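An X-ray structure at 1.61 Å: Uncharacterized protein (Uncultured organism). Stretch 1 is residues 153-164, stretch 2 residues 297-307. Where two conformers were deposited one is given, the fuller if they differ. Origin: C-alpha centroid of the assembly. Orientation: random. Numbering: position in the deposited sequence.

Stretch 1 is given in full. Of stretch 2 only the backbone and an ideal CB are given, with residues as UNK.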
# COMPACT_ATOMS: atom_id res chain seq x y z
N THR B 153 13.32 -21.47 7.85
CA THR B 153 14.56 -21.69 8.61
C THR B 153 15.78 -21.93 7.71
O THR B 153 16.92 -22.07 8.20
CB THR B 153 14.42 -22.85 9.65
OG1 THR B 153 13.65 -23.96 9.16
CG2 THR B 153 13.71 -22.32 10.88
N SER B 154 15.59 -21.86 6.40
CA SER B 154 16.68 -22.16 5.47
C SER B 154 17.53 -20.95 5.13
O SER B 154 17.29 -19.82 5.62
CB SER B 154 16.13 -22.77 4.17
OG SER B 154 17.16 -23.41 3.43
N PHE B 155 18.50 -21.18 4.26
CA PHE B 155 19.42 -20.16 3.73
C PHE B 155 20.27 -19.51 4.81
O PHE B 155 20.73 -18.38 4.66
CB PHE B 155 18.67 -19.11 2.92
CG PHE B 155 17.67 -19.69 1.96
CD1 PHE B 155 18.01 -20.75 1.14
CD2 PHE B 155 16.37 -19.20 1.91
CE1 PHE B 155 17.06 -21.32 0.28
CE2 PHE B 155 15.44 -19.75 1.05
CZ PHE B 155 15.78 -20.80 0.24
N LEU B 156 20.53 -20.29 5.84
CA LEU B 156 21.52 -19.94 6.82
C LEU B 156 22.50 -21.11 6.84
O LEU B 156 22.15 -22.22 7.25
CB LEU B 156 20.83 -19.67 8.16
CG LEU B 156 21.72 -19.28 9.32
CD1 LEU B 156 21.00 -18.29 10.23
CD2 LEU B 156 22.15 -20.53 10.08
N GLY B 157 23.71 -20.87 6.35
CA GLY B 157 24.65 -21.94 6.07
C GLY B 157 25.86 -21.37 5.38
O GLY B 157 26.24 -20.22 5.61
N ARG B 158 26.49 -22.18 4.53
CA ARG B 158 27.73 -21.76 3.90
C ARG B 158 27.43 -20.99 2.61
O ARG B 158 26.59 -21.41 1.81
CB ARG B 158 28.63 -22.96 3.61
CG ARG B 158 30.12 -22.66 3.82
CD ARG B 158 30.95 -23.91 3.65
NE ARG B 158 31.14 -24.14 2.24
CZ ARG B 158 32.31 -24.24 1.63
NH1 ARG B 158 33.45 -24.24 2.30
NH2 ARG B 158 32.33 -24.39 0.32
N GLY B 159 28.08 -19.84 2.45
CA GLY B 159 27.99 -19.09 1.21
C GLY B 159 29.36 -19.01 0.58
O GLY B 159 30.38 -19.04 1.28
N VAL B 160 29.39 -18.93 -0.74
CA VAL B 160 30.62 -18.78 -1.49
C VAL B 160 30.41 -17.69 -2.54
O VAL B 160 29.47 -17.76 -3.35
CB VAL B 160 31.04 -20.09 -2.18
CG1 VAL B 160 32.37 -19.89 -2.96
CG2 VAL B 160 31.15 -21.20 -1.14
N LEU B 161 31.28 -16.68 -2.50
CA LEU B 161 31.33 -15.64 -3.53
C LEU B 161 32.17 -16.08 -4.69
O LEU B 161 33.29 -16.53 -4.51
CB LEU B 161 31.91 -14.33 -2.97
CG LEU B 161 32.16 -13.22 -3.99
CD1 LEU B 161 30.86 -12.67 -4.52
CD2 LEU B 161 33.02 -12.12 -3.36
N VAL B 162 31.61 -15.97 -5.90
CA VAL B 162 32.41 -16.07 -7.10
C VAL B 162 32.38 -14.70 -7.80
O VAL B 162 31.33 -14.23 -8.27
CB VAL B 162 31.94 -17.24 -8.01
CG1 VAL B 162 30.50 -17.08 -8.48
CG2 VAL B 162 32.89 -17.43 -9.16
N ASP B 163 33.54 -14.06 -7.83
CA ASP B 163 33.67 -12.70 -8.34
C ASP B 163 33.99 -12.77 -9.81
O ASP B 163 35.15 -12.74 -10.22
CB ASP B 163 34.71 -11.94 -7.56
CG ASP B 163 34.68 -10.44 -7.84
OD1 ASP B 163 34.09 -10.03 -8.86
OD2 ASP B 163 35.29 -9.70 -7.03
N ILE B 164 32.96 -12.87 -10.62
CA ILE B 164 33.16 -13.00 -12.05
C ILE B 164 33.72 -11.70 -12.64
O ILE B 164 34.54 -11.74 -13.56
CB ILE B 164 31.85 -13.40 -12.75
CG1 ILE B 164 31.36 -14.77 -12.24
CG2 ILE B 164 32.04 -13.46 -14.26
CD1 ILE B 164 32.25 -15.93 -12.61
N UNK B 297 39.69 -15.09 1.30
CA UNK B 297 38.65 -16.03 1.74
C UNK B 297 37.34 -15.71 1.08
O UNK B 297 36.77 -14.66 1.35
CB UNK B 297 38.49 -16.00 3.26
N UNK B 298 36.87 -16.60 0.22
CA UNK B 298 35.61 -16.40 -0.50
C UNK B 298 34.46 -17.27 0.03
O UNK B 298 33.34 -17.20 -0.48
CB UNK B 298 35.82 -16.69 -1.99
N UNK B 299 34.76 -18.09 1.04
CA UNK B 299 33.76 -18.93 1.70
C UNK B 299 33.45 -18.37 3.06
O UNK B 299 34.36 -17.98 3.81
CB UNK B 299 34.24 -20.38 1.82
N UNK B 300 32.17 -18.30 3.41
CA UNK B 300 31.78 -17.64 4.64
C UNK B 300 30.47 -18.20 5.17
O UNK B 300 29.81 -19.03 4.53
CB UNK B 300 31.66 -16.13 4.42
N UNK B 301 30.11 -17.76 6.37
CA UNK B 301 28.80 -18.07 6.93
C UNK B 301 27.83 -17.03 6.39
O UNK B 301 28.11 -15.84 6.41
CB UNK B 301 28.82 -18.08 8.46
N UNK B 302 26.71 -17.50 5.86
CA UNK B 302 25.69 -16.64 5.28
C UNK B 302 24.38 -16.76 6.03
O UNK B 302 23.86 -17.87 6.17
CB UNK B 302 25.48 -16.98 3.80
N UNK B 303 23.87 -15.63 6.53
CA UNK B 303 22.53 -15.57 7.11
C UNK B 303 21.63 -14.85 6.14
O UNK B 303 21.60 -13.60 6.11
CB UNK B 303 22.53 -14.87 8.47
N UNK B 304 20.92 -15.64 5.33
CA UNK B 304 20.07 -15.11 4.27
C UNK B 304 18.66 -15.66 4.38
O UNK B 304 17.99 -15.95 3.38
CB UNK B 304 20.66 -15.44 2.90
N UNK B 305 18.16 -15.69 5.60
CA UNK B 305 16.80 -16.19 5.83
C UNK B 305 15.76 -15.25 5.21
O UNK B 305 15.91 -14.03 5.20
CB UNK B 305 16.54 -16.35 7.33
N UNK B 306 14.69 -15.83 4.66
CA UNK B 306 13.59 -15.00 4.18
C UNK B 306 12.71 -14.55 5.33
O UNK B 306 12.81 -15.10 6.44
CB UNK B 306 12.76 -15.76 3.14
N UNK B 307 11.85 -13.58 5.09
CA UNK B 307 10.78 -13.27 6.05
C UNK B 307 9.78 -14.44 6.07
O UNK B 307 9.60 -15.15 5.08
CB UNK B 307 10.08 -11.96 5.69

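The backbones pair as antiparallel strands, so register fixes what each position of stretch 2 meets. At 297 nothing of stretch 1 lies within 5.5 Å of the ideal CB; almost any residue would suit, and Arg297 makes no contact here.

Position 298 accepts a hydrogen bond from Leu161 N to its own O (2.9 Å), and its CB points toward stretch 1, 3.6 Å from Leu161 O. A large apolar or aromatic side chain could cover Leu161, and a polar tip could reach for Asp163. Tyr298 does both: its CD2 lies 3.9 Å from Leu161 CD2, and its OH donates to a water 2.9 Å away that in turn donates to Asp163 OD2 (2.7 Å).

Position 299 shares a sheet face with Val160, its CB 4.0 Å from Arg158 NH1 and 4.4 Å from Val160 CG2. An acid, glutamine or an aliphatic chain would fit. It is Glu299, whose CG packs 3.8 Å from Val160 CG2 and lies over a face of the Arg158 guanidinium, 3.8 Å from NH1.

At 300, N donates to Gly159 O (2.9 Å) and O accepts from Gly159 N (2.8 Å). Glycine leaves that face bare, so a broad side chain could fold back over it. Phe300, with chi1 at 46° (p), does so: Gly159 CA sits 4.2 Å from the centroid of the Phe300 ring, off-centre. An ideal CB on Gly159 would lie 2.7 Å from Phe300 CE1, a clash.

Position 301 points its CB away, yet a long side chain could bend back to Leu156; methionine or an aromatic would serve. Phe301 brings CZ to 3.3 Å from Leu156 CD2, with Gly157 O over one ring face.

Position 302 is held by N to Gly157 O (2.8 Å) and by Gly157 N to its O (3.0 Å). Its CB, 3.8 Å from Gly157 O and 4.1 Å from Gly159 N, lies on the face left open by both glycines, suiting aliphatics. Leu302 occupies it.

At 303 the CB is 4.1 Å from Leu156 CD1, so apolar groups of several sizes would suit; it is Ala303, its CB 4.2 Å from Leu156 CD1.

At 304, N donates to Phe155 O (2.8 Å). The ideal CB at 304, pointing sideways, stands 3.4 Å from Phe155 O, which leaves the size open; Ala304 puts its CB 4.2 Å from Phe155 CB.

At 305 the CB points sideways, 3.9 Å from Ser154 O, so many residues would do; Gln305 bonds elsewhere in the structure.

Position 306, phi -80°, permits proline. Pro306 CD meets the ring edge, 3.9 Å from Phe155 CD2.

Position 307 is out of reach: Leu307.

Stretch 2, residues 297-307: RYEFFLAAQPL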
# COMPACT_ATOMS: atom_id res chain seq x y z
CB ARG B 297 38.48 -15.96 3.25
CG ARG B 297 39.72 -16.34 4.04
CD ARG B 297 39.44 -16.26 5.53
NE ARG B 297 38.35 -17.15 5.92
CZ ARG B 297 37.47 -16.90 6.89
NH1 ARG B 297 37.53 -15.79 7.62
NH2 ARG B 297 36.53 -17.80 7.15
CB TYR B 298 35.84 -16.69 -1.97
CG TYR B 298 36.66 -15.62 -2.65
CD1 TYR B 298 38.05 -15.63 -2.60
CD2 TYR B 298 36.03 -14.61 -3.35
CE1 TYR B 298 38.77 -14.62 -3.25
CE2 TYR B 298 36.74 -13.63 -3.99
CZ TYR B 298 38.08 -13.62 -3.92
OH TYR B 298 38.74 -12.60 -4.57
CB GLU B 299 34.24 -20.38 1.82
CG GLU B 299 34.60 -21.04 0.50
CD GLU B 299 36.10 -21.25 0.32
OE1 GLU B 299 36.89 -20.66 1.09
OE2 GLU B 299 36.49 -22.03 -0.58
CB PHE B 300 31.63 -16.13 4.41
CG PHE B 300 30.86 -15.80 3.16
CD1 PHE B 300 29.48 -15.76 3.17
CD2 PHE B 300 31.52 -15.59 1.97
CE1 PHE B 300 28.79 -15.48 2.02
CE2 PHE B 300 30.83 -15.31 0.83
CZ PHE B 300 29.46 -15.26 0.84
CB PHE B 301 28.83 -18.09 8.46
CG PHE B 301 27.52 -18.43 9.12
CD1 PHE B 301 26.59 -17.44 9.39
CD2 PHE B 301 27.26 -19.73 9.48
CE1 PHE B 301 25.39 -17.77 10.03
CE2 PHE B 301 26.05 -20.07 10.10
CZ PHE B 301 25.13 -19.07 10.38
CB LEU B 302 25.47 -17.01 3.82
CG LEU B 302 24.44 -16.18 3.06
CD1 LEU B 302 24.81 -14.72 3.05
CD2 LEU B 302 24.32 -16.69 1.66
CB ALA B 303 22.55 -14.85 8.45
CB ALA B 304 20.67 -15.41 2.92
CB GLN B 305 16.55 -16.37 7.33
CG GLN B 305 16.49 -15.06 8.16
CD GLN B 305 17.84 -14.58 8.71
OE1 GLN B 305 18.89 -14.73 8.08
NE2 GLN B 305 17.79 -13.96 9.88
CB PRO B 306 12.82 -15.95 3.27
CG PRO B 306 12.94 -17.26 3.98
CD PRO B 306 14.34 -17.27 4.60
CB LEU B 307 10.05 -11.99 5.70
CG LEU B 307 10.89 -10.72 5.70
CD1 LEU B 307 10.05 -9.55 5.26
CD2 LEU B 307 11.47 -10.46 7.10
O HOH W 1 36.75 -10.56 -4.89
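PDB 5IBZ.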